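Local coordinates for protein cytosolic phospholipase A2 delta (PDB 5IZ5) that catalyses the calcium-dependent hydrolysis of glycerophospholipids at the sn-2 position, preferring linoleic acid there and releasing the fatty acid and a lysophospholipid, at residues L463-S468 and S660-R665; E483-S488 and V492-Y497; S536-D541 and T771-T776; D541-L546 and T587-A592. The protein carries 3 engineered substitutions. All coordinates share one frame; numbering follows the deposited sequence.

Contact 1: residues L463-S468 and S660-R665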
# COMPACT_ATOMS: atom_id res chain seq x y z
N LEU B 463 0.80 -19.83 2.79
CA LEU B 463 0.92 -18.43 3.19
C LEU B 463 -0.01 -17.57 2.33
O LEU B 463 0.13 -17.56 1.10
CB LEU B 463 2.36 -17.93 3.03
CG LEU B 463 2.59 -16.46 3.40
CD1 LEU B 463 2.57 -16.26 4.90
CD2 LEU B 463 3.89 -15.94 2.84
N PRO B 464 -0.95 -16.84 2.96
CA PRO B 464 -1.87 -15.99 2.21
C PRO B 464 -1.28 -14.60 1.93
O PRO B 464 -0.71 -13.98 2.82
CB PRO B 464 -3.07 -15.88 3.13
CG PRO B 464 -2.49 -15.96 4.50
CD PRO B 464 -1.24 -16.80 4.40
N LEU B 465 -1.42 -14.14 0.69
CA LEU B 465 -0.88 -12.86 0.26
C LEU B 465 -2.00 -12.01 -0.36
O LEU B 465 -2.60 -12.39 -1.37
CB LEU B 465 0.25 -13.08 -0.75
CG LEU B 465 1.47 -13.81 -0.17
CD1 LEU B 465 2.30 -14.48 -1.25
CD2 LEU B 465 2.33 -12.85 0.65
N TYR B 466 -2.30 -10.88 0.27
CA TYR B 466 -3.37 -10.00 -0.18
C TYR B 466 -2.73 -8.74 -0.76
O TYR B 466 -1.79 -8.18 -0.16
CB TYR B 466 -4.27 -9.61 0.99
CG TYR B 466 -4.75 -10.73 1.91
CD1 TYR B 466 -6.06 -11.20 1.84
CD2 TYR B 466 -3.92 -11.28 2.88
CE1 TYR B 466 -6.52 -12.20 2.69
CE2 TYR B 466 -4.37 -12.28 3.74
CZ TYR B 466 -5.67 -12.74 3.64
OH TYR B 466 -6.14 -13.73 4.49
N LEU B 467 -3.22 -8.28 -1.91
CA LEU B 467 -2.59 -7.14 -2.60
C LEU B 467 -3.48 -5.90 -2.71
O LEU B 467 -4.71 -5.99 -2.82
CB LEU B 467 -2.13 -7.52 -4.02
CG LEU B 467 -0.66 -7.78 -4.39
CD1 LEU B 467 0.30 -7.84 -3.22
CD2 LEU B 467 -0.58 -9.06 -5.21
N SER B 468 -2.81 -4.74 -2.67
CA SER B 468 -3.43 -3.46 -2.97
C SER B 468 -2.42 -2.54 -3.65
O SER B 468 -1.22 -2.79 -3.61
CB SER B 468 -3.89 -2.81 -1.68
OG SER B 468 -2.77 -2.40 -0.93
N SER B 660 -0.65 -11.40 -9.18
CA SER B 660 0.65 -11.97 -9.55
C SER B 660 1.91 -11.31 -8.97
O SER B 660 2.91 -11.99 -8.75
CB SER B 660 0.78 -12.02 -11.07
OG SER B 660 0.72 -10.72 -11.64
N PRO B 661 1.88 -9.99 -8.71
CA PRO B 661 3.10 -9.36 -8.18
C PRO B 661 3.70 -10.04 -6.93
O PRO B 661 4.92 -10.09 -6.77
CB PRO B 661 2.64 -7.94 -7.85
CG PRO B 661 1.52 -7.70 -8.79
CD PRO B 661 0.80 -9.01 -8.90
N SER B 662 2.84 -10.56 -6.06
CA SER B 662 3.30 -11.29 -4.87
C SER B 662 4.02 -12.59 -5.23
O SER B 662 4.87 -13.06 -4.46
CB SER B 662 2.11 -11.57 -3.94
OG SER B 662 1.84 -10.43 -3.12
N MET B 663 3.68 -13.18 -6.38
CA MET B 663 4.37 -14.38 -6.87
C MET B 663 5.78 -14.08 -7.38
O MET B 663 6.54 -15.01 -7.63
CB MET B 663 3.55 -15.08 -7.96
CG MET B 663 2.19 -15.62 -7.50
SD MET B 663 2.35 -16.75 -6.10
CE MET B 663 0.64 -17.18 -5.75
N PHE B 664 6.15 -12.80 -7.52
CA PHE B 664 7.49 -12.42 -8.01
C PHE B 664 8.34 -11.59 -7.05
O PHE B 664 9.36 -11.03 -7.46
CB PHE B 664 7.36 -11.71 -9.35
CG PHE B 664 6.79 -12.57 -10.41
CD1 PHE B 664 7.59 -13.46 -11.09
CD2 PHE B 664 5.43 -12.53 -10.70
CE1 PHE B 664 7.06 -14.28 -12.06
CE2 PHE B 664 4.89 -13.35 -11.67
CZ PHE B 664 5.71 -14.23 -12.35
N ARG B 665 7.94 -11.50 -5.80
CA ARG B 665 8.81 -10.92 -4.79
C ARG B 665 10.09 -11.76 -4.73
O ARG B 665 10.01 -12.99 -4.75
CB ARG B 665 8.13 -10.89 -3.43
CG ARG B 665 9.01 -10.33 -2.33
CD ARG B 665 8.28 -10.17 -1.02
NE ARG B 665 9.17 -9.72 0.04
CZ ARG B 665 8.80 -9.48 1.30
NH1 ARG B 665 7.53 -9.64 1.68
NH2 ARG B 665 9.70 -9.08 2.19
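S662 pushes its side chain between L465 and L467, two residues that leave strand 463-471 on the same side. The hydroxyl is the leading atom. It meets the backbone-proximal part of L465, with S662 OG 3.9 Å from L465 CB, and the branched end of L467. In L465, chi1 of -64° sets CG beside the backbone N, and one branch comes forward so that L465 CD1 lies 4.0 Å from S662 CB. Both methyls of L467 gather round the oxygen. The separation of 3.0 Å between L467 CD1 and S662 OG is short for a methyl against oxygen, and chi2 of L467 (9°) is nearly eclipsed, so the exact placing of this branch is doubtful. The other branch also reaches the ring of P661, where L467 CD2 and P661 CD are 3.9 Å apart. Among the side chains that meet, every touching atom is carbon except the one serine oxygen. With chi1 at -83° that buried hydroxyl points at the strand side, where E486 OE1 on the adjacent strand takes its hydrogen bond. Residues 660-663 have helical backbone angles, and the turn is tied by M663 N to S660 O at 2.8 Å. L465 and L467 both point toward 660-665, whereas Y466 lies on the other side, its ring stacked on W531; the loop therefore covers one face of the central sheet of the patatin-like catalytic domain. The side chain of L467 is about 9 Å from that of the nucleophile S365 and about 8 Å from that of D651, the probable proton acceptor.

Contact 2: residues E483-S488 and V492-Y497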
# COMPACT_ATOMS: atom_id res chain seq x y z
N GLU B 483 1.96 1.76 -6.85
CA GLU B 483 2.93 0.96 -6.12
C GLU B 483 2.22 -0.20 -5.43
O GLU B 483 1.22 -0.01 -4.74
CB GLU B 483 3.64 1.82 -5.07
CG GLU B 483 4.31 3.04 -5.67
CD GLU B 483 4.83 4.00 -4.62
OE1 GLU B 483 5.99 4.44 -4.77
OE2 GLU B 483 4.10 4.33 -3.67
N TRP B 484 2.75 -1.41 -5.62
CA TRP B 484 2.14 -2.59 -5.02
C TRP B 484 2.46 -2.65 -3.53
O TRP B 484 3.62 -2.54 -3.13
CB TRP B 484 2.61 -3.87 -5.73
CG TRP B 484 2.13 -3.94 -7.16
CD1 TRP B 484 2.82 -3.58 -8.28
CD2 TRP B 484 0.84 -4.38 -7.61
NE1 TRP B 484 2.04 -3.77 -9.39
CE2 TRP B 484 0.82 -4.26 -9.01
CE3 TRP B 484 -0.30 -4.85 -6.96
CZ2 TRP B 484 -0.30 -4.61 -9.78
CZ3 TRP B 484 -1.41 -5.20 -7.72
CH2 TRP B 484 -1.41 -5.08 -9.12
N VAL B 485 1.41 -2.79 -2.73
CA VAL B 485 1.52 -3.01 -1.30
C VAL B 485 0.97 -4.40 -0.98
O VAL B 485 -0.22 -4.69 -1.15
CB VAL B 485 0.78 -1.94 -0.48
CG1 VAL B 485 0.90 -2.25 1.01
CG2 VAL B 485 1.34 -0.56 -0.78
N GLU B 486 1.85 -5.25 -0.50
CA GLU B 486 1.53 -6.64 -0.19
C GLU B 486 1.20 -6.80 1.29
O GLU B 486 1.89 -6.23 2.14
CB GLU B 486 2.74 -7.48 -0.57
CG GLU B 486 2.75 -8.89 -0.01
CD GLU B 486 4.01 -9.61 -0.45
OE1 GLU B 486 4.06 -10.05 -1.62
OE2 GLU B 486 4.95 -9.72 0.38
N PHE B 487 0.15 -7.58 1.59
CA PHE B 487 -0.23 -7.91 2.97
C PHE B 487 -0.10 -9.42 3.20
O PHE B 487 -0.59 -10.22 2.40
CB PHE B 487 -1.69 -7.54 3.25
CG PHE B 487 -1.98 -6.07 3.20
CD1 PHE B 487 -2.35 -5.39 4.36
CD2 PHE B 487 -1.89 -5.36 2.01
CE1 PHE B 487 -2.63 -4.03 4.32
CE2 PHE B 487 -2.17 -3.99 1.96
CZ PHE B 487 -2.54 -3.33 3.12
N SER B 488 0.53 -9.79 4.32
CA SER B 488 0.52 -11.18 4.79
C SER B 488 0.40 -11.18 6.32
O SER B 488 0.54 -10.14 6.95
CB SER B 488 1.79 -11.91 4.37
OG SER B 488 2.82 -11.76 5.34
N VAL B 492 3.49 -6.43 6.10
CA VAL B 492 2.79 -5.57 5.16
C VAL B 492 3.80 -4.54 4.67
O VAL B 492 4.49 -3.91 5.48
CB VAL B 492 1.63 -4.83 5.86
CG1 VAL B 492 0.94 -3.89 4.89
CG2 VAL B 492 0.62 -5.83 6.43
N GLY B 493 3.91 -4.38 3.36
CA GLY B 493 4.89 -3.45 2.82
C GLY B 493 4.97 -3.30 1.32
O GLY B 493 4.21 -3.92 0.57
N PHE B 494 5.91 -2.46 0.92
CA PHE B 494 6.10 -2.07 -0.46
C PHE B 494 7.14 -2.95 -1.10
O PHE B 494 8.29 -2.96 -0.65
CB PHE B 494 6.59 -0.62 -0.54
CG PHE B 494 5.56 0.41 -0.23
CD1 PHE B 494 4.96 1.12 -1.26
CD2 PHE B 494 5.20 0.70 1.08
CE1 PHE B 494 4.01 2.08 -0.99
CE2 PHE B 494 4.25 1.66 1.36
CZ PHE B 494 3.66 2.36 0.32
N LEU B 495 6.77 -3.63 -2.17
CA LEU B 495 7.72 -4.41 -2.96
C LEU B 495 8.82 -3.51 -3.56
O LEU B 495 10.00 -3.85 -3.52
CB LEU B 495 6.98 -5.20 -4.05
CG LEU B 495 5.95 -6.25 -3.59
CD1 LEU B 495 5.19 -6.84 -4.77
CD2 LEU B 495 6.61 -7.36 -2.78
N LYS B 496 8.45 -2.35 -4.06
CA LYS B 496 9.41 -1.42 -4.68
C LYS B 496 10.50 -0.90 -3.71
O LYS B 496 11.66 -0.75 -4.09
CB LYS B 496 8.65 -0.22 -5.27
CG LYS B 496 9.47 0.79 -6.08
CD LYS B 496 8.90 2.21 -5.96
CE LYS B 496 7.73 2.46 -6.88
NZ LYS B 496 7.51 3.92 -7.01
N TYR B 497 10.13 -0.63 -2.46
CA TYR B 497 11.05 0.01 -1.50
C TYR B 497 11.71 -0.97 -0.53
O TYR B 497 12.61 -0.59 0.25
CB TYR B 497 10.33 1.10 -0.70
CG TYR B 497 9.71 2.21 -1.52
CD1 TYR B 497 10.50 3.16 -2.15
CD2 TYR B 497 8.34 2.34 -1.61
CE1 TYR B 497 9.93 4.18 -2.90
CE2 TYR B 497 7.76 3.36 -2.34
CZ TYR B 497 8.55 4.28 -2.98
OH TYR B 497 7.98 5.30 -3.70
O HOH W 1 5.59 -1.34 -4.09
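Strands 483-487 and 492-494 form an antiparallel beta hairpin, their axes 4.7 Å apart and 161° between N-to-C directions. E486 and G493 are its hydrogen-bonded pair, E486 N to G493 O at 2.9 Å and G493 N to E486 O at 3.0 Å. The non-hydrogen-bonded pairs V485-F494 and F487-V492 flank it, and their side chains share one face of the sheet. Each pair makes a CH-pi contact: V492 CG1 stands 3.7 Å from the centroid of the F487 ring, and V485 CG2 stands 3.9 Å from that of F494, both over a face. On the side of E486, L495 brings CD2 across the glutamate at about a right angle, while the E486 carboxylate is engaged by S662, R665 and R668. Beyond F494 the chain turns, and a water links W484 O to K496 N. E483, extended beyond CG, then reaches K496 and Y497, its other oxygen OE2 being held by N470 and T641. The carboxylate stands nearly perpendicular (89°) to the Y497 ring. Y497 OH donates to E483 OE1 at a doubtfully short distance. E483 OE1 receives K496 NZ on its anti lone pair in a 2.8 Å salt bridge, and NZ also pairs with D634.

Contact 3: residues S536-D541 and T771-T776. With SO4 (sulfate ion), chain M.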
# COMPACT_ATOMS: atom_id res chain seq x y z
N SER B 536 -16.40 0.82 -3.15
CA SER B 536 -16.54 2.21 -2.73
C SER B 536 -16.88 3.09 -3.91
O SER B 536 -17.70 3.99 -3.81
CB SER B 536 -15.26 2.74 -2.06
OG SER B 536 -14.94 1.97 -0.93
N LEU B 537 -16.24 2.83 -5.05
CA LEU B 537 -16.55 3.59 -6.24
C LEU B 537 -17.92 3.22 -6.80
O LEU B 537 -18.64 4.09 -7.27
CB LEU B 537 -15.46 3.39 -7.30
CG LEU B 537 -15.69 3.89 -8.72
CD1 LEU B 537 -14.35 4.07 -9.41
CD2 LEU B 537 -16.56 2.95 -9.55
N ASN B 538 -18.30 1.95 -6.74
CA ASN B 538 -19.64 1.55 -7.18
C ASN B 538 -20.73 2.15 -6.30
O ASN B 538 -21.82 2.46 -6.78
CB ASN B 538 -19.80 0.04 -7.22
CG ASN B 538 -18.99 -0.60 -8.32
OD1 ASN B 538 -18.38 0.09 -9.15
ND2 ASN B 538 -18.95 -1.92 -8.33
N LEU B 539 -20.44 2.31 -5.01
CA LEU B 539 -21.41 2.90 -4.08
C LEU B 539 -21.56 4.38 -4.42
O LEU B 539 -22.66 4.92 -4.40
CB LEU B 539 -20.97 2.71 -2.63
CG LEU B 539 -21.99 2.97 -1.51
CD1 LEU B 539 -23.27 2.16 -1.67
CD2 LEU B 539 -21.37 2.67 -0.15
N LEU B 540 -20.45 5.02 -4.76
CA LEU B 540 -20.46 6.44 -5.07
C LEU B 540 -21.28 6.75 -6.33
O LEU B 540 -22.06 7.69 -6.35
CB LEU B 540 -19.02 6.94 -5.21
CG LEU B 540 -18.86 8.44 -5.60
CD1 LEU B 540 -17.91 9.22 -4.69
CD2 LEU B 540 -18.38 8.57 -7.04
N ASP B 541 -21.09 5.95 -7.39
CA ASP B 541 -21.85 6.11 -8.63
C ASP B 541 -23.34 5.78 -8.48
O ASP B 541 -24.20 6.48 -9.03
CB ASP B 541 -21.29 5.23 -9.75
CG ASP B 541 -19.98 5.74 -10.33
OD1 ASP B 541 -19.53 6.86 -9.98
OD2 ASP B 541 -19.39 5.00 -11.15
N THR B 771 -22.96 -11.08 -11.59
CA THR B 771 -22.41 -9.77 -11.93
C THR B 771 -21.72 -9.14 -10.70
O THR B 771 -22.09 -9.42 -9.56
CB THR B 771 -23.50 -8.83 -12.51
OG1 THR B 771 -22.89 -7.62 -12.96
CG2 THR B 771 -24.59 -8.50 -11.50
N LEU B 772 -20.73 -8.29 -10.96
CA LEU B 772 -19.83 -7.75 -9.94
C LEU B 772 -20.53 -7.30 -8.66
O LEU B 772 -20.18 -7.73 -7.57
CB LEU B 772 -19.04 -6.56 -10.50
CG LEU B 772 -17.96 -5.95 -9.60
CD1 LEU B 772 -16.90 -6.96 -9.23
CD2 LEU B 772 -17.34 -4.75 -10.30
N SER B 773 -21.54 -6.45 -8.80
CA SER B 773 -22.15 -5.85 -7.63
C SER B 773 -23.21 -6.70 -6.95
O SER B 773 -23.62 -6.36 -5.87
CB SER B 773 -22.70 -4.47 -7.95
OG SER B 773 -21.65 -3.58 -8.27
N ASN B 774 -23.66 -7.80 -7.57
CA ASN B 774 -24.68 -8.62 -6.95
C ASN B 774 -24.14 -9.30 -5.71
O ASN B 774 -23.12 -9.98 -5.76
CB ASN B 774 -25.24 -9.67 -7.92
CG ASN B 774 -26.42 -10.44 -7.34
OD1 ASN B 774 -27.02 -10.02 -6.35
ND2 ASN B 774 -26.76 -11.56 -7.96
N MET B 775 -24.83 -9.10 -4.59
CA MET B 775 -24.45 -9.66 -3.31
C MET B 775 -25.53 -10.60 -2.75
O MET B 775 -25.49 -10.97 -1.58
CB MET B 775 -24.16 -8.52 -2.32
CG MET B 775 -22.82 -7.81 -2.52
SD MET B 775 -21.35 -8.83 -2.22
CE MET B 775 -21.82 -9.73 -0.74
N THR B 776 -26.48 -10.98 -3.59
CA THR B 776 -27.54 -11.92 -3.21
C THR B 776 -27.61 -13.04 -4.23
O THR B 776 -28.02 -12.83 -5.37
CB THR B 776 -28.91 -11.23 -3.11
OG1 THR B 776 -28.77 -10.02 -2.35
CG2 THR B 776 -29.92 -12.15 -2.43
S SO4 M . -32.12 -8.86 -1.32
O1 SO4 M . -32.73 -10.19 -1.54
O2 SO4 M . -30.65 -8.98 -1.27
O3 SO4 M . -32.51 -7.95 -2.42
O4 SO4 M . -32.61 -8.29 -0.05
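Beside the active-site cleft, N538 of helix 534-543 faces L772 and S773 in a type I beta turn that runs from T771 to N774. The site is close: the L772 side chain is about 4 Å from substrate-binding G334 and about 6 Å from the side chain of the nucleophile S365. The turn is closed by N774 N to T771 O at 3.0 Å. N538 carries the helix side of the contact alone, chi1 of -69° setting CG beside the backbone N and bringing the amide toward the turn. N538 ND2 is 3.8 Å from L772 CD2, the leucine crossing the asparagine at about a right angle, and 3.2 Å from S773 OG. The firm polar partners of both residues converge on R577, which gives NH1 to N538 OD1 and its carbonyl to S773 OG. That grip on OD1 probably fixes the amide with ND2 toward the turn. Farther along, N774 makes an Asx turn: its OD1 accepts from T776 N at 3.0 Å, the donor standing above the carbonyl plane. T776 OG1 bonds to O2 of a sulfate ion, probably from the crystallisation liquor, at a doubtfully short 2.4 Å; S399 and S581 also bind this ion. In the fold, helix 428-441 lies against both segments, taking S536 and L540 on F428 and M775 on M439, while the turn belongs to the loop between strand 749-750 and helix 779-794.

Contact 4: residues D541-L546 and T587-A592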
# COMPACT_ATOMS: atom_id res chain seq x y z
N ASP B 541 -21.09 5.95 -7.39
CA ASP B 541 -21.85 6.11 -8.63
C ASP B 541 -23.34 5.78 -8.48
O ASP B 541 -24.20 6.48 -9.03
CB ASP B 541 -21.29 5.23 -9.75
CG ASP B 541 -19.98 5.74 -10.33
OD1 ASP B 541 -19.53 6.86 -9.98
OD2 ASP B 541 -19.39 5.00 -11.15
N ALA B 542 -23.64 4.71 -7.76
CA ALA B 542 -25.03 4.31 -7.54
C ALA B 542 -25.80 5.34 -6.70
O ALA B 542 -27.01 5.48 -6.86
CB ALA B 542 -25.09 2.95 -6.87
N TRP B 543 -25.10 6.04 -5.82
CA TRP B 543 -25.74 6.94 -4.86
C TRP B 543 -25.79 8.40 -5.26
O TRP B 543 -26.79 9.06 -5.02
CB TRP B 543 -25.06 6.85 -3.49
CG TRP B 543 -25.53 5.69 -2.67
CD1 TRP B 543 -26.29 4.64 -3.09
CD2 TRP B 543 -25.26 5.45 -1.28
NE1 TRP B 543 -26.53 3.77 -2.05
CE2 TRP B 543 -25.90 4.25 -0.93
CE3 TRP B 543 -24.55 6.14 -0.29
CZ2 TRP B 543 -25.85 3.71 0.36
CZ3 TRP B 543 -24.50 5.61 0.99
CH2 TRP B 543 -25.14 4.41 1.30
N TYR B 544 -24.70 8.90 -5.85
CA TYR B 544 -24.51 10.32 -6.10
C TYR B 544 -24.48 10.57 -7.60
O TYR B 544 -23.66 10.00 -8.32
CB TYR B 544 -23.21 10.80 -5.47
CG TYR B 544 -23.17 10.54 -3.99
CD1 TYR B 544 -22.61 9.37 -3.51
CD2 TYR B 544 -23.72 11.43 -3.07
CE1 TYR B 544 -22.57 9.10 -2.16
CE2 TYR B 544 -23.68 11.17 -1.71
CZ TYR B 544 -23.10 9.99 -1.27
OH TYR B 544 -23.06 9.70 0.05
N ASP B 545 -25.38 11.43 -8.06
CA ASP B 545 -25.38 11.86 -9.45
C ASP B 545 -24.20 12.80 -9.64
O ASP B 545 -24.36 14.02 -9.62
CB ASP B 545 -26.71 12.55 -9.80
CG ASP B 545 -26.95 12.65 -11.30
OD1 ASP B 545 -25.95 12.65 -12.06
OD2 ASP B 545 -28.13 12.73 -11.71
N LEU B 546 -23.01 12.23 -9.82
CA LEU B 546 -21.80 13.05 -9.99
C LEU B 546 -21.77 13.72 -11.37
O LEU B 546 -21.20 13.20 -12.33
CB LEU B 546 -20.50 12.27 -9.70
CG LEU B 546 -19.87 12.46 -8.31
CD1 LEU B 546 -18.44 11.95 -8.32
CD2 LEU B 546 -19.89 13.90 -7.84
N THR B 587 -32.52 2.85 -0.54
CA THR B 587 -32.53 1.81 0.50
C THR B 587 -32.52 2.44 1.89
O THR B 587 -32.29 3.65 2.04
CB THR B 587 -31.35 0.83 0.39
OG1 THR B 587 -30.11 1.55 0.40
CG2 THR B 587 -31.44 -0.04 -0.87
N ALA B 588 -32.77 1.62 2.90
CA ALA B 588 -32.59 2.06 4.28
C ALA B 588 -31.14 2.50 4.48
O ALA B 588 -30.87 3.48 5.17
CB ALA B 588 -32.96 0.95 5.25
N LEU B 589 -30.21 1.79 3.84
CA LEU B 589 -28.79 2.10 3.94
C LEU B 589 -28.51 3.48 3.38
O LEU B 589 -27.84 4.30 4.02
CB LEU B 589 -27.96 1.06 3.18
CG LEU B 589 -26.53 0.72 3.62
CD1 LEU B 589 -25.66 0.46 2.40
CD2 LEU B 589 -25.87 1.77 4.51
N ALA B 590 -29.01 3.74 2.18
CA ALA B 590 -28.83 5.03 1.52
C ALA B 590 -29.50 6.14 2.31
O ALA B 590 -28.92 7.21 2.50
CB ALA B 590 -29.37 4.99 0.10
N GLN B 591 -30.71 5.89 2.78
CA GLN B 591 -31.44 6.89 3.55
C GLN B 591 -30.68 7.32 4.81
O GLN B 591 -30.66 8.51 5.15
CB GLN B 591 -32.83 6.36 3.89
CG GLN B 591 -33.75 6.32 2.69
CD GLN B 591 -35.22 6.23 3.07
OE1 GLN B 591 -35.60 5.52 4.00
NE2 GLN B 591 -36.05 6.96 2.33
N ALA B 592 -30.02 6.37 5.46
CA ALA B 592 -29.27 6.66 6.69
C ALA B 592 -27.92 7.32 6.43
O ALA B 592 -27.46 8.10 7.26
CB ALA B 592 -29.07 5.39 7.50
O HOH W 2 -27.99 1.44 -1.25
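D541 to W543 close helix 534-543, and the last of them, W543, is laid against A590 and L589 of helix 588-593. D541 itself turns to R577 in a salt bridge, and A542 rests on L583. W543 makes all the close contact. Its chi1 of -82° sets CG anti to the carbonyl carbon, and the indole then reaches across to helix 588-593 so that one face lies under A590. A590 CA is 3.9 Å from the centroid of the six-membered ring and 30° off the ring normal, a CH-pi contact. The methyl sits towards the rim, with A590 CB 3.7 Å from W543 CE2. L589 adds one branch near the same benzo part, its CD1 3.8 Å from W543 CZ2. The indole nitrogen has a separate task: at the ring edge, in plane, W543 NE1 donates to a water at 2.9 Å. The same water accepts from T587 OG1 at 2.7 Å. Y544 is the first residue to leave helical angles; its hydroxyl bonds to K594 O, just beyond the second segment. D545 follows at the centre of an inverse gamma turn, leading the chain away. Across the contact T587 is the N-cap of helix 588-593, its OG1 accepting from A590 N at 3.0 Å in a nearly straight bond (163°). The arrangement is thus a helix-terminal tryptophan packed on the first turn of an N-capped helix, with one water joining indole to cap.

In the fold
All four are buried contacts. In contacts 1 and 2 every touching residue is buried and the centres lie 12 and 6 Å from that of the chain; contacts 3 and 4 sit toward the periphery, at 23 and 28 Å, with partly exposed or exposed residues in their segments. The first two share a sheet, where L467 packs on E486 of the neighbouring strand. Contacts 3 and 4 share helix 534-543 and D541. Contact 1 is apolar packing round one hydroxyl, contact 2 combines strand pairing with buried charges, contact 3, the smallest, sets one amide against a leucine methyl and a serine beside the catalytic site, and contact 4 is aromatic, water-bridged and away from the annotated sites.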